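Side-chain contacts in tetratricopeptide TPR_2 repeat protein (Thermobaculum terrenum, PDB 5DJS), which is of unknown function but joins an array of tetratricopeptide repeats to a GT-B fold of the glycosyl transferase family 41 kind, with uridine-5'-diphosphate bound in it: residues A120-A125 and A269-T274; E345-W350 and E383-A388; K352-L357 and G389-L394; T437-D442 and A447-L452. The protein carries 1 engineered substitution. One frame throughout, in Å; residues are numbered along the deposited sequence.

Contact 1 of 4, residues A120-A125 and A269-T274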
loop_
_atom_site.group_PDB
_atom_site.type_symbol
_atom_site.label_atom_id
_atom_site.label_comp_id
_atom_site.label_asym_id
_atom_site.label_seq_id
_atom_site.Cartn_x
_atom_site.Cartn_y
_atom_site.Cartn_z
ATOM N N ALA A 120 1.338 -1.357 -10.942
ATOM C CA ALA A 120 1.591 -0.082 -11.621
ATOM C C ALA A 120 0.402 0.424 -12.430
ATOM O O ALA A 120 0.149 1.629 -12.462
ATOM C CB ALA A 120 2.814 -0.193 -12.516
ATOM N N LEU A 121 -0.325 -0.494 -13.072
ATOM C CA LEU A 121 -1.513 -0.148 -13.869
ATOM C C LEU A 121 -2.589 0.620 -13.081
ATOM O O LEU A 121 -3.343 1.396 -13.654
ATOM C CB LEU A 121 -2.123 -1.414 -14.513
ATOM C CG LEU A 121 -1.681 -1.796 -15.932
ATOM C CD1 LEU A 121 -0.175 -1.818 -16.111
ATOM C CD2 LEU A 121 -2.277 -3.142 -16.323
ATOM N N HIS A 122 -2.654 0.416 -11.772
ATOM C CA HIS A 122 -3.667 1.084 -10.937
ATOM C C HIS A 122 -3.428 2.591 -10.774
ATOM O O HIS A 122 -4.372 3.340 -10.498
ATOM C CB HIS A 122 -3.785 0.385 -9.579
ATOM C CG HIS A 122 -4.234 -1.040 -9.690
ATOM N ND1 HIS A 122 -5.564 -1.397 -9.719
ATOM C CD2 HIS A 122 -3.532 -2.187 -9.832
ATOM C CE1 HIS A 122 -5.662 -2.706 -9.852
ATOM N NE2 HIS A 122 -4.443 -3.210 -9.923
ATOM N N TYR A 123 -2.182 3.026 -10.991
ATOM C CA TYR A 123 -1.817 4.443 -10.978
ATOM C C TYR A 123 -2.101 5.178 -12.278
ATOM O O TYR A 123 -1.822 6.367 -12.357
ATOM C CB TYR A 123 -0.336 4.603 -10.683
ATOM C CG TYR A 123 0.107 3.952 -9.407
ATOM C CD1 TYR A 123 -0.450 4.320 -8.180
ATOM C CD2 TYR A 123 1.083 2.968 -9.416
ATOM C CE1 TYR A 123 -0.039 3.721 -7.000
ATOM C CE2 TYR A 123 1.498 2.364 -8.243
ATOM C CZ TYR A 123 0.928 2.742 -7.039
ATOM O OH TYR A 123 1.344 2.144 -5.874
ATOM N N SER A 124 -2.647 4.499 -13.291
ATOM C CA SER A 124 -2.885 5.114 -14.602
ATOM C C SER A 124 -4.312 4.898 -15.082
ATOM O O SER A 124 -4.819 3.773 -15.055
ATOM C CB SER A 124 -1.925 4.523 -15.616
ATOM O OG SER A 124 -2.299 4.895 -16.928
ATOM N N ALA A 125 -4.939 5.972 -15.565
ATOM C CA ALA A 125 -6.313 5.905 -16.081
ATOM C C ALA A 125 -6.405 5.215 -17.444
ATOM O O ALA A 125 -7.502 4.863 -17.878
ATOM C CB ALA A 125 -6.925 7.297 -16.152
ATOM N N ALA A 269 -4.388 -4.688 2.413
ATOM C CA ALA A 269 -3.560 -4.093 1.363
ATOM C C ALA A 269 -4.193 -4.247 -0.012
ATOM O O ALA A 269 -3.907 -3.463 -0.918
ATOM C CB ALA A 269 -2.167 -4.718 1.372
ATOM N N ALA A 270 -5.045 -5.255 -0.172
ATOM C CA ALA A 270 -5.648 -5.551 -1.452
ATOM C C ALA A 270 -6.428 -4.354 -1.947
ATOM O O ALA A 270 -7.210 -3.777 -1.204
ATOM C CB ALA A 270 -6.550 -6.769 -1.346
ATOM N N ILE A 271 -6.135 -3.960 -3.184
ATOM C CA ILE A 271 -6.939 -3.004 -3.971
ATOM C C ILE A 271 -7.596 -3.653 -5.190
ATOM O O ILE A 271 -8.331 -2.996 -5.932
ATOM C CB ILE A 271 -6.087 -1.806 -4.460
ATOM C CG1 ILE A 271 -4.870 -2.287 -5.261
ATOM C CG2 ILE A 271 -5.646 -0.951 -3.274
ATOM C CD1 ILE A 271 -4.275 -1.231 -6.157
ATOM N N ASN A 272 -7.302 -4.928 -5.415
ATOM C CA ASN A 272 -7.898 -5.694 -6.508
ATOM C C ASN A 272 -7.627 -7.190 -6.251
ATOM O O ASN A 272 -6.974 -7.557 -5.261
ATOM C CB ASN A 272 -7.290 -5.220 -7.856
ATOM C CG ASN A 272 -8.191 -5.428 -9.093
ATOM O OD1 ASN A 272 -7.758 -5.113 -10.179
ATOM N ND2 ASN A 272 -9.413 -5.915 -8.946
ATOM N N THR A 273 -8.123 -8.052 -7.129
ATOM C CA THR A 273 -7.920 -9.481 -7.006
ATOM C C THR A 273 -6.449 -9.842 -7.022
ATOM O O THR A 273 -5.637 -9.145 -7.643
ATOM C CB THR A 273 -8.658 -10.249 -8.130
ATOM O OG1 THR A 273 -8.661 -11.650 -7.826
ATOM C CG2 THR A 273 -8.032 -9.996 -9.530
ATOM N N THR A 274 -6.115 -10.924 -6.322
ATOM C CA THR A 274 -4.822 -11.586 -6.469
ATOM C C THR A 274 -4.715 -12.322 -7.811
ATOM O O THR A 274 -3.607 -12.606 -8.276
ATOM C CB THR A 274 -4.595 -12.637 -5.372
ATOM O OG1 THR A 274 -5.695 -13.569 -5.359
ATOM C CG2 THR A 274 -4.445 -11.966 -4.003
#

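Contact 2 of 4, residues E345-W350 and E383-A388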
loop_
_atom_site.group_PDB
_atom_site.type_symbol
_atom_site.label_atom_id
_atom_site.label_comp_id
_atom_site.label_asym_id
_atom_site.label_seq_id
_atom_site.Cartn_x
_atom_site.Cartn_y
_atom_site.Cartn_z
ATOM N N GLU A 345 -4.414 12.992 -14.495
ATOM C CA GLU A 345 -5.849 13.108 -14.234
ATOM C C GLU A 345 -6.124 14.012 -13.015
ATOM O O GLU A 345 -6.994 14.890 -13.090
ATOM C CB GLU A 345 -6.500 11.724 -14.051
ATOM C CG GLU A 345 -7.878 11.590 -14.699
ATOM C CD GLU A 345 -7.842 11.148 -16.157
ATOM O OE1 GLU A 345 -6.776 11.253 -16.809
ATOM O OE2 GLU A 345 -8.898 10.698 -16.659
ATOM N N VAL A 346 -5.355 13.835 -11.930
ATOM C CA VAL A 346 -5.568 14.621 -10.686
ATOM C C VAL A 346 -5.110 16.057 -10.886
ATOM O O VAL A 346 -5.850 16.996 -10.585
ATOM C CB VAL A 346 -4.834 14.116 -9.407
ATOM C CG1 VAL A 346 -5.772 14.201 -8.218
ATOM C CG2 VAL A 346 -4.303 12.703 -9.529
ATOM N N LEU A 347 -3.880 16.210 -11.372
ATOM C CA LEU A 347 -3.293 17.527 -11.647
ATOM C C LEU A 347 -4.184 18.442 -12.498
ATOM O O LEU A 347 -4.244 19.632 -12.231
ATOM C CB LEU A 347 -1.904 17.382 -12.294
ATOM C CG LEU A 347 -0.618 17.366 -11.438
ATOM C CD1 LEU A 347 -0.841 17.396 -9.934
ATOM C CD2 LEU A 347 0.271 16.191 -11.821
ATOM N N ASP A 348 -4.883 17.890 -13.489
ATOM C CA ASP A 348 -5.849 18.671 -14.275
ATOM C C ASP A 348 -6.936 19.282 -13.376
ATOM O O ASP A 348 -7.262 20.465 -13.511
ATOM C CB ASP A 348 -6.507 17.810 -15.376
ATOM C CG ASP A 348 -5.545 17.438 -16.533
ATOM O OD1 ASP A 348 -4.432 18.003 -16.657
ATOM O OD2 ASP A 348 -5.919 16.567 -17.343
ATOM N N LEU A 349 -7.473 18.480 -12.454
ATOM C CA LEU A 349 -8.527 18.929 -11.533
ATOM C C LEU A 349 -8.022 19.915 -10.490
ATOM O O LEU A 349 -8.659 20.939 -10.237
ATOM C CB LEU A 349 -9.168 17.735 -10.812
ATOM C CG LEU A 349 -9.835 16.635 -11.642
ATOM C CD1 LEU A 349 -10.726 15.776 -10.745
ATOM C CD2 LEU A 349 -10.634 17.180 -12.828
ATOM N N TRP A 350 -6.888 19.594 -9.875
ATOM C CA TRP A 350 -6.288 20.475 -8.864
ATOM C C TRP A 350 -5.941 21.860 -9.417
ATOM O O TRP A 350 -6.037 22.859 -8.698
ATOM C CB TRP A 350 -5.043 19.839 -8.229
ATOM C CG TRP A 350 -5.319 18.620 -7.383
ATOM C CD1 TRP A 350 -6.538 18.113 -7.014
ATOM C CD2 TRP A 350 -4.341 17.777 -6.779
ATOM N NE1 TRP A 350 -6.374 16.996 -6.237
ATOM C CE2 TRP A 350 -5.034 16.767 -6.070
ATOM C CE3 TRP A 350 -2.938 17.759 -6.785
ATOM C CZ2 TRP A 350 -4.371 15.751 -5.365
ATOM C CZ3 TRP A 350 -2.277 16.751 -6.080
ATOM C CH2 TRP A 350 -2.997 15.761 -5.382
ATOM N N GLU A 383 2.371 24.746 -13.739
ATOM C CA GLU A 383 2.488 25.964 -14.581
ATOM C C GLU A 383 1.952 25.737 -15.996
ATOM O O GLU A 383 1.268 26.605 -16.545
ATOM C CB GLU A 383 3.923 26.517 -14.627
ATOM C CG GLU A 383 4.461 26.977 -13.273
ATOM C CD GLU A 383 5.314 28.249 -13.330
ATOM O OE1 GLU A 383 5.147 29.115 -12.427
ATOM O OE2 GLU A 383 6.148 28.386 -14.262
ATOM N N GLY A 384 2.230 24.560 -16.557
ATOM C CA GLY A 384 1.662 24.142 -17.842
ATOM C C GLY A 384 0.142 24.112 -17.899
ATOM O O GLY A 384 -0.426 24.204 -18.982
ATOM N N ARG A 385 -0.508 23.958 -16.742
ATOM C CA ARG A 385 -1.974 24.072 -16.602
ATOM C C ARG A 385 -2.441 25.465 -16.117
ATOM O O ARG A 385 -3.574 25.601 -15.640
ATOM C CB ARG A 385 -2.486 22.990 -15.636
ATOM C CG ARG A 385 -2.156 21.573 -16.069
ATOM C CD ARG A 385 -2.326 20.586 -14.933
ATOM N NE ARG A 385 -2.367 19.208 -15.424
ATOM C CZ ARG A 385 -1.311 18.435 -15.695
ATOM N NH1 ARG A 385 -0.062 18.860 -15.512
ATOM N NH2 ARG A 385 -1.513 17.200 -16.149
ATOM N N GLY A 386 -1.579 26.483 -16.249
ATOM C CA GLY A 386 -1.926 27.882 -15.973
ATOM C C GLY A 386 -1.869 28.340 -14.519
ATOM O O GLY A 386 -2.411 29.394 -14.184
ATOM N N VAL A 387 -1.202 27.572 -13.662
ATOM C CA VAL A 387 -1.198 27.813 -12.222
ATOM C C VAL A 387 0.228 28.140 -11.800
ATOM O O VAL A 387 1.134 27.352 -12.048
ATOM C CB VAL A 387 -1.683 26.564 -11.444
ATOM C CG1 VAL A 387 -1.563 26.768 -9.934
ATOM C CG2 VAL A 387 -3.121 26.221 -11.828
ATOM N N ALA A 388 0.418 29.281 -11.136
ATOM C CA ALA A 388 1.746 29.729 -10.734
ATOM C C ALA A 388 2.371 28.715 -9.778
ATOM O O ALA A 388 1.721 28.265 -8.845
ATOM C CB ALA A 388 1.672 31.105 -10.093
#

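Contact 3 of 4, residues K352-L357 and G389-L394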
loop_
_atom_site.group_PDB
_atom_site.type_symbol
_atom_site.label_atom_id
_atom_site.label_comp_id
_atom_site.label_asym_id
_atom_site.label_seq_id
_atom_site.Cartn_x
_atom_site.Cartn_y
_atom_site.Cartn_z
ATOM N N LYS A 352 -7.652 23.348 -11.970
ATOM C CA LYS A 352 -8.950 24.022 -12.151
ATOM C C LYS A 352 -9.528 24.596 -10.856
ATOM O O LYS A 352 -10.106 25.683 -10.862
ATOM C CB LYS A 352 -9.968 23.086 -12.811
ATOM C CG LYS A 352 -9.682 22.852 -14.285
ATOM C CD LYS A 352 -10.679 21.901 -14.916
ATOM C CE LYS A 352 -10.287 21.591 -16.352
ATOM N NZ LYS A 352 -11.200 20.580 -16.949
ATOM N N ILE A 353 -9.361 23.860 -9.761
ATOM C CA ILE A 353 -9.665 24.349 -8.410
ATOM C C ILE A 353 -8.822 25.592 -8.071
ATOM O O ILE A 353 -9.354 26.574 -7.561
ATOM C CB ILE A 353 -9.429 23.241 -7.346
ATOM C CG1 ILE A 353 -10.500 22.143 -7.464
ATOM C CG2 ILE A 353 -9.420 23.806 -5.929
ATOM C CD1 ILE A 353 -10.145 20.831 -6.791
ATOM N N LEU A 354 -7.519 25.543 -8.353
ATOM C CA LEU A 354 -6.612 26.647 -8.013
ATOM C C LEU A 354 -6.790 27.894 -8.897
ATOM O O LEU A 354 -6.440 29.002 -8.462
ATOM C CB LEU A 354 -5.150 26.178 -8.010
ATOM C CG LEU A 354 -4.730 25.204 -6.894
ATOM C CD1 LEU A 354 -3.349 24.606 -7.152
ATOM C CD2 LEU A 354 -4.750 25.864 -5.527
ATOM N N LEU A 355 -7.310 27.732 -10.117
ATOM C CA LEU A 355 -7.654 28.886 -10.955
ATOM C C LEU A 355 -8.882 29.581 -10.384
ATOM O O LEU A 355 -8.900 30.807 -10.254
ATOM C CB LEU A 355 -7.925 28.480 -12.404
ATOM C CG LEU A 355 -6.752 27.994 -13.250
ATOM C CD1 LEU A 355 -7.238 27.697 -14.669
ATOM C CD2 LEU A 355 -5.607 28.991 -13.277
ATOM N N ALA A 356 -9.893 28.783 -10.040
ATOM C CA ALA A 356 -11.170 29.286 -9.506
ATOM C C ALA A 356 -11.098 29.845 -8.084
ATOM O O ALA A 356 -12.012 30.560 -7.670
ATOM C CB ALA A 356 -12.232 28.193 -9.582
ATOM N N LEU A 357 -10.046 29.500 -7.338
ATOM C CA LEU A 357 -9.780 30.071 -6.010
ATOM C C LEU A 357 -8.366 30.643 -6.029
ATOM O O LEU A 357 -7.445 30.066 -5.432
ATOM C CB LEU A 357 -9.932 29.010 -4.915
ATOM C CG LEU A 357 -11.335 28.414 -4.754
ATOM C CD1 LEU A 357 -11.291 27.188 -3.856
ATOM C CD2 LEU A 357 -12.323 29.437 -4.217
ATOM N N GLY A 389 3.624 28.349 -10.040
ATOM C CA GLY A 389 4.310 27.286 -9.304
ATOM C C GLY A 389 4.616 27.608 -7.854
ATOM O O GLY A 389 4.753 26.697 -7.034
ATOM N N GLU A 390 4.735 28.897 -7.538
ATOM C CA GLU A 390 4.946 29.340 -6.153
ATOM C C GLU A 390 3.743 29.059 -5.224
ATOM O O GLU A 390 3.927 28.950 -4.010
ATOM C CB GLU A 390 5.362 30.828 -6.086
ATOM C CG GLU A 390 4.366 31.842 -6.665
ATOM C CD GLU A 390 4.704 32.293 -8.080
ATOM O OE1 GLU A 390 5.037 31.434 -8.927
ATOM O OE2 GLU A 390 4.628 33.513 -8.345
ATOM N N ARG A 391 2.532 28.931 -5.786
ATOM C CA ARG A 391 1.322 28.609 -4.994
ATOM C C ARG A 391 1.349 27.155 -4.506
ATOM O O ARG A 391 0.628 26.797 -3.579
ATOM C CB ARG A 391 -0.004 28.848 -5.762
ATOM C CG ARG A 391 -0.063 30.067 -6.693
ATOM C CD ARG A 391 -1.307 30.943 -6.549
ATOM N NE ARG A 391 -2.552 30.248 -6.187
ATOM C CZ ARG A 391 -3.518 29.844 -7.020
ATOM N NH1 ARG A 391 -3.436 30.006 -8.336
ATOM N NH2 ARG A 391 -4.595 29.251 -6.511
ATOM N N LEU A 392 2.164 26.329 -5.159
ATOM C CA LEU A 392 2.360 24.922 -4.816
ATOM C C LEU A 392 3.527 24.770 -3.848
ATOM O O LEU A 392 4.659 25.077 -4.213
ATOM C CB LEU A 392 2.674 24.170 -6.110
ATOM C CG LEU A 392 2.682 22.654 -6.108
ATOM C CD1 LEU A 392 1.261 22.127 -6.025
ATOM C CD2 LEU A 392 3.357 22.138 -7.372
ATOM N N GLU A 393 3.261 24.313 -2.623
ATOM C CA GLU A 393 4.334 24.101 -1.631
ATOM C C GLU A 393 4.596 22.603 -1.294
ATOM O O GLU A 393 3.763 21.920 -0.701
ATOM C CB GLU A 393 4.144 24.976 -0.369
ATOM C CG GLU A 393 2.792 24.905 0.331
ATOM C CD GLU A 393 2.761 25.668 1.662
ATOM O OE1 GLU A 393 1.919 26.582 1.812
ATOM O OE2 GLU A 393 3.568 25.355 2.569
ATOM N N LEU A 394 5.782 22.129 -1.688
ATOM C CA LEU A 394 6.177 20.725 -1.608
ATOM C C LEU A 394 7.137 20.532 -0.447
ATOM O O LEU A 394 8.068 21.317 -0.286
ATOM C CB LEU A 394 6.898 20.316 -2.889
ATOM C CG LEU A 394 6.253 20.509 -4.268
ATOM C CD1 LEU A 394 4.746 20.309 -4.247
ATOM C CD2 LEU A 394 6.590 21.859 -4.880
#

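Contact 4 of 4, residues T437-D442 and A447-L452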
loop_
_atom_site.group_PDB
_atom_site.type_symbol
_atom_site.label_atom_id
_atom_site.label_comp_id
_atom_site.label_asym_id
_atom_site.label_seq_id
_atom_site.Cartn_x
_atom_site.Cartn_y
_atom_site.Cartn_z
ATOM N N THR A 437 -13.119 13.562 -2.438
ATOM C CA THR A 437 -12.733 12.388 -3.235
ATOM C C THR A 437 -13.630 12.222 -4.441
ATOM O O THR A 437 -14.738 12.758 -4.471
ATOM C CB THR A 437 -12.851 11.066 -2.445
ATOM O OG1 THR A 437 -14.231 10.721 -2.249
ATOM C CG2 THR A 437 -12.216 11.180 -1.094
ATOM N N LEU A 438 -13.144 11.462 -5.423
ATOM C CA LEU A 438 -13.991 10.889 -6.467
ATOM C C LEU A 438 -14.281 9.422 -6.108
ATOM O O LEU A 438 -13.381 8.671 -5.731
ATOM C CB LEU A 438 -13.315 10.986 -7.835
ATOM C CG LEU A 438 -14.059 10.386 -9.043
ATOM C CD1 LEU A 438 -15.363 11.118 -9.309
ATOM C CD2 LEU A 438 -13.197 10.392 -10.301
ATOM N N GLU A 439 -15.549 9.031 -6.208
ATOM C CA GLU A 439 -15.946 7.637 -6.075
ATOM C C GLU A 439 -15.775 7.014 -7.456
ATOM O O GLU A 439 -16.582 7.266 -8.357
ATOM C CB GLU A 439 -17.398 7.537 -5.575
ATOM C CG GLU A 439 -17.875 6.131 -5.258
ATOM C CD GLU A 439 -19.285 6.096 -4.689
ATOM O OE1 GLU A 439 -19.414 5.771 -3.488
ATOM O OE2 GLU A 439 -20.255 6.389 -5.435
ATOM N N GLY A 440 -14.696 6.247 -7.632
ATOM C CA GLY A 440 -14.453 5.486 -8.864
ATOM C C GLY A 440 -15.340 4.248 -8.950
ATOM O O GLY A 440 -15.854 3.779 -7.942
ATOM N N ALA A 441 -15.527 3.725 -10.158
ATOM C CA ALA A 441 -16.379 2.546 -10.382
ATOM C C ALA A 441 -15.491 1.315 -10.314
ATOM O O ALA A 441 -15.370 0.560 -11.275
ATOM C CB ALA A 441 -17.076 2.649 -11.735
ATOM N N ASP A 442 -14.872 1.117 -9.159
ATOM C CA ASP A 442 -13.587 0.430 -9.076
ATOM C C ASP A 442 -13.116 0.414 -7.626
ATOM O O ASP A 442 -13.060 1.453 -6.978
ATOM C CB ASP A 442 -12.570 1.208 -9.932
ATOM C CG ASP A 442 -11.182 0.644 -9.872
ATOM O OD1 ASP A 442 -11.015 -0.597 -9.793
ATOM O OD2 ASP A 442 -10.252 1.465 -9.929
ATOM N N ALA A 447 -11.383 3.581 -1.626
ATOM C CA ALA A 447 -11.001 3.463 -0.218
ATOM C C ALA A 447 -11.537 4.652 0.602
ATOM O O ALA A 447 -12.010 4.472 1.727
ATOM C CB ALA A 447 -9.489 3.347 -0.070
ATOM N N THR A 448 -11.471 5.852 0.027
ATOM C CA THR A 448 -11.938 7.062 0.707
ATOM C C THR A 448 -13.435 7.273 0.536
ATOM O O THR A 448 -14.113 7.655 1.494
ATOM C CB THR A 448 -11.218 8.315 0.195
ATOM O OG1 THR A 448 -11.280 8.347 -1.240
ATOM C CG2 THR A 448 -9.829 8.304 0.589
ATOM N N SER A 449 -13.953 7.033 -0.669
ATOM C CA SER A 449 -15.394 7.134 -0.885
ATOM C C SER A 449 -16.125 6.323 0.206
ATOM O O SER A 449 -17.045 6.836 0.828
ATOM C CB SER A 449 -15.806 6.695 -2.304
ATOM O OG SER A 449 -15.875 5.287 -2.417
ATOM N N SER A 450 -15.669 5.094 0.462
ATOM C CA SER A 450 -16.260 4.224 1.482
ATOM C C SER A 450 -16.131 4.827 2.882
ATOM O O SER A 450 -17.133 5.024 3.572
ATOM C CB SER A 450 -15.606 2.836 1.446
ATOM O OG SER A 450 -16.144 1.976 2.440
ATOM N N LEU A 451 -14.894 5.121 3.279
ATOM C CA LEU A 451 -14.588 5.740 4.585
ATOM C C LEU A 451 -15.546 6.891 4.879
ATOM O O LEU A 451 -16.205 6.906 5.912
ATOM C CB LEU A 451 -13.138 6.269 4.624
ATOM C CG LEU A 451 -12.389 6.479 5.955
ATOM C CD1 LEU A 451 -11.446 7.669 5.853
ATOM C CD2 LEU A 451 -13.281 6.661 7.173
ATOM N N LEU A 452 -15.621 7.835 3.943
ATOM C CA LEU A 452 -16.461 9.020 4.082
ATOM C C LEU A 452 -17.957 8.681 4.211
ATOM O O LEU A 452 -18.647 9.239 5.074
ATOM C CB LEU A 452 -16.223 9.983 2.908
ATOM C CG LEU A 452 -14.837 10.643 2.800
ATOM C CD1 LEU A 452 -14.757 11.451 1.523
ATOM C CD2 LEU A 452 -14.514 11.531 3.992
HETATM O O HOH W 1 -12.314 6.936 -3.534
#

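Contact 1 of 4, residues A120-A125 and A269-T274
Beside the place where His-122 meets Ile-271 and Asn-272, OG1 of the next residue, Thr-273, is gripped by three hydrogen-bond partners, Glu-299 OE1, Thr-298 OG1 and Gly-275 N. The contact itself is largely apolar and is built round the imidazole. Ile-271 comes at His-122 from the opposite direction and lays its terminal methyl over one face of the ring. Its CD1 lies 3.8 Å from the ring centroid and 20° off the ring normal, a CH-pi contact, and the nearest ring atom is CG of His-122, 3.5 Å from CD1 of Ile-271. The methyl gets there because CG1 is tucked between the backbone N and the carbonyl carbon (chi1 56°) and the branch then runs out extended.

Asn-272 arrives crosswise, at about a right angle to the histidine. Its CB is 3.6 Å from His-122 CE1, and its amide group sits at the ring edge with its plane turned 89° from the imidazole. Two consecutive loop residues thus meet the ring, one over a face and one at its rim. Tyr-118 adds an edge-to-face ring contact to His-122, and Arg-132 of helix 129-143 touches both His-122 and Asn-272.

The side chain of Ile-271 is about 8 Å from the bound UDP. In the fold, the turn after helix 111-120, a helix that follows the annotated repeats in sequence, here meets the loop after strand 263-266 of the first parallel, Rossmann-like sheet of the GT-B fold.

Contact 2 of 4, residues E345-W350 and E383-A388
Arg-385 and Asp-348 cross at about a right angle, and the carboxylate and guanidinium planes are turned 39° against each other, so this is not a flat, two-oxygen pairing. A single oxygen does the work. OD1 of Asp-348 takes a 2.7 Å salt-bridge hydrogen bond from NE of Arg-385 on its anti side, 15° out of the carboxylate plane. NH2 of Arg-385 adds a weak second bond to the same OD1, at 3.1 Å and an angle of 131°.

Leu-347 meets the arginine differently. Its CB lies over the centre of one guanidinium face, 3.6 Å from Arg-385 CZ, and its carbonyl oxygen rests 3.4 Å from Arg-385 CD. The arginine thus has the aspartate at its edge and the leucine on its flat side.

What launches this side chain is the Schellman motif that ends helix 372-383. Gly-386, with positive phi, is its C-prime residue, and Arg-385 precedes it, facing helix 344-356. From there the chain runs extended from CG to NE, reaching across to helix 344-356. Its NH1 turns to Ala-381 O, back in the helix that the motif closes.

Contact 3 of 4, residues K352-L357 and G389-L394
Arg-391 reaches from the approach to edge strand 392-395 to Leu-354 in the last turn of helix 344-356 and Leu-357 just beyond it. This is the crossover helix that links strands 332-335 and 361-365 in the second Rossmann-like sheet. The polar part of the contact is a side chain meeting backbone carbonyls. NH2 of Arg-391 gives Leu-354 O a hydrogen bond of 2.7 Å with an angle of 157° at the hydrogen. The oxygen lies close to the guanidinium plane, while the donor is tilted 20° from the carbonyl plane. NH1 of Arg-391 turns to the same Leu-354 O, but at 3.2 Å this second bond is weak. The guanidinium therefore straddles one oxygen with its two terminal nitrogens. NH2 also bonds to Ala-360 O, so it is shared between the helix end and the run-in to strand 361-365. A positive group here probably also eases the partial negative charge of the helix terminus.

The apolar part is the flank of Leu-354, which runs alongside the arginine, pointing the other way. Its CB and CD2 each lie 3.5 Å from Arg-391 NH2. Bends at chi2 (-132°) and chi3 swing the guanidinium against this surface. Beyond the helix, Leu-357 O comes within 3.2 Å of Arg-391 NH2, at an angle too poor for a hydrogen bond.

Contact 4 of 4, residues T437-D442 and A447-L452
Thr-437 and Glu-439, at and just past the end of strand 435-438, pack against Thr-448, Ser-449 and Leu-452 on one side of helix 447-454 in a buried strand-to-helix contact. Methyls and side-chain stems make most of it, helped by one water. Thr-437 presents its methyl. With OG1 between the backbone N and the carbonyl carbon (chi1 72°), CG2 is left to face the helix and lies against OG1 and CB of Thr-448, the two threonines running alongside each other and pointing opposite ways. The same CG2 of Thr-437 meets CD1 of Leu-452 tip to tip at 3.7 Å.

These elements open a beta-alpha-beta unit of the second Rossmann-like sheet, in which the chain leaves strand 435-438, returns through helix 447-454 and enters parallel strand 461-462. Next to the strand end, Glu-439 lies with its stem along Ser-449: its CG is 3.6 Å from Ser-449 OG and 3.7 Å from Ser-449 CB. The glutamate chain stays extended (chi2 177°), carrying its carboxylate on to a salt bridge with Arg-453. Ser-449 OG for its part bonds back to Arg-446 O.

Water 1 spans the two elements, donating to Leu-438 O at 3.0 Å and to Thr-448 OG1 at 2.9 Å. That hydroxyl is also hydrogen-bonded to Ser-420 OG and Asp-415 OD2, so three partners hold it while it lies beside the Thr-437 methyl. The side chain of Thr-448 is about 7 Å from the bound UDP.

In the fold
Contact 1 closes along the chain before the others open, and it joins the turn after helix 111-120 to a loop of the first parallel sheet. The other three belong to the second. Contacts 2 and 3 interleave in sequence and share helix 344-356; their centres are 8 Å apart, and Val-387 CG1 packs on Leu-354 CD1 at 3.9 Å. Contact 4 comes last and reaches the same sheet as contact 3, at strand 435-438, with about 24 Å between their centres. Contacts 1 and 4 come within about 5 Å at their nearest atoms. Both lie near UDP, whereas contacts 2 and 3 lie toward the outermost strand 392-395, on the loop before it and at its start.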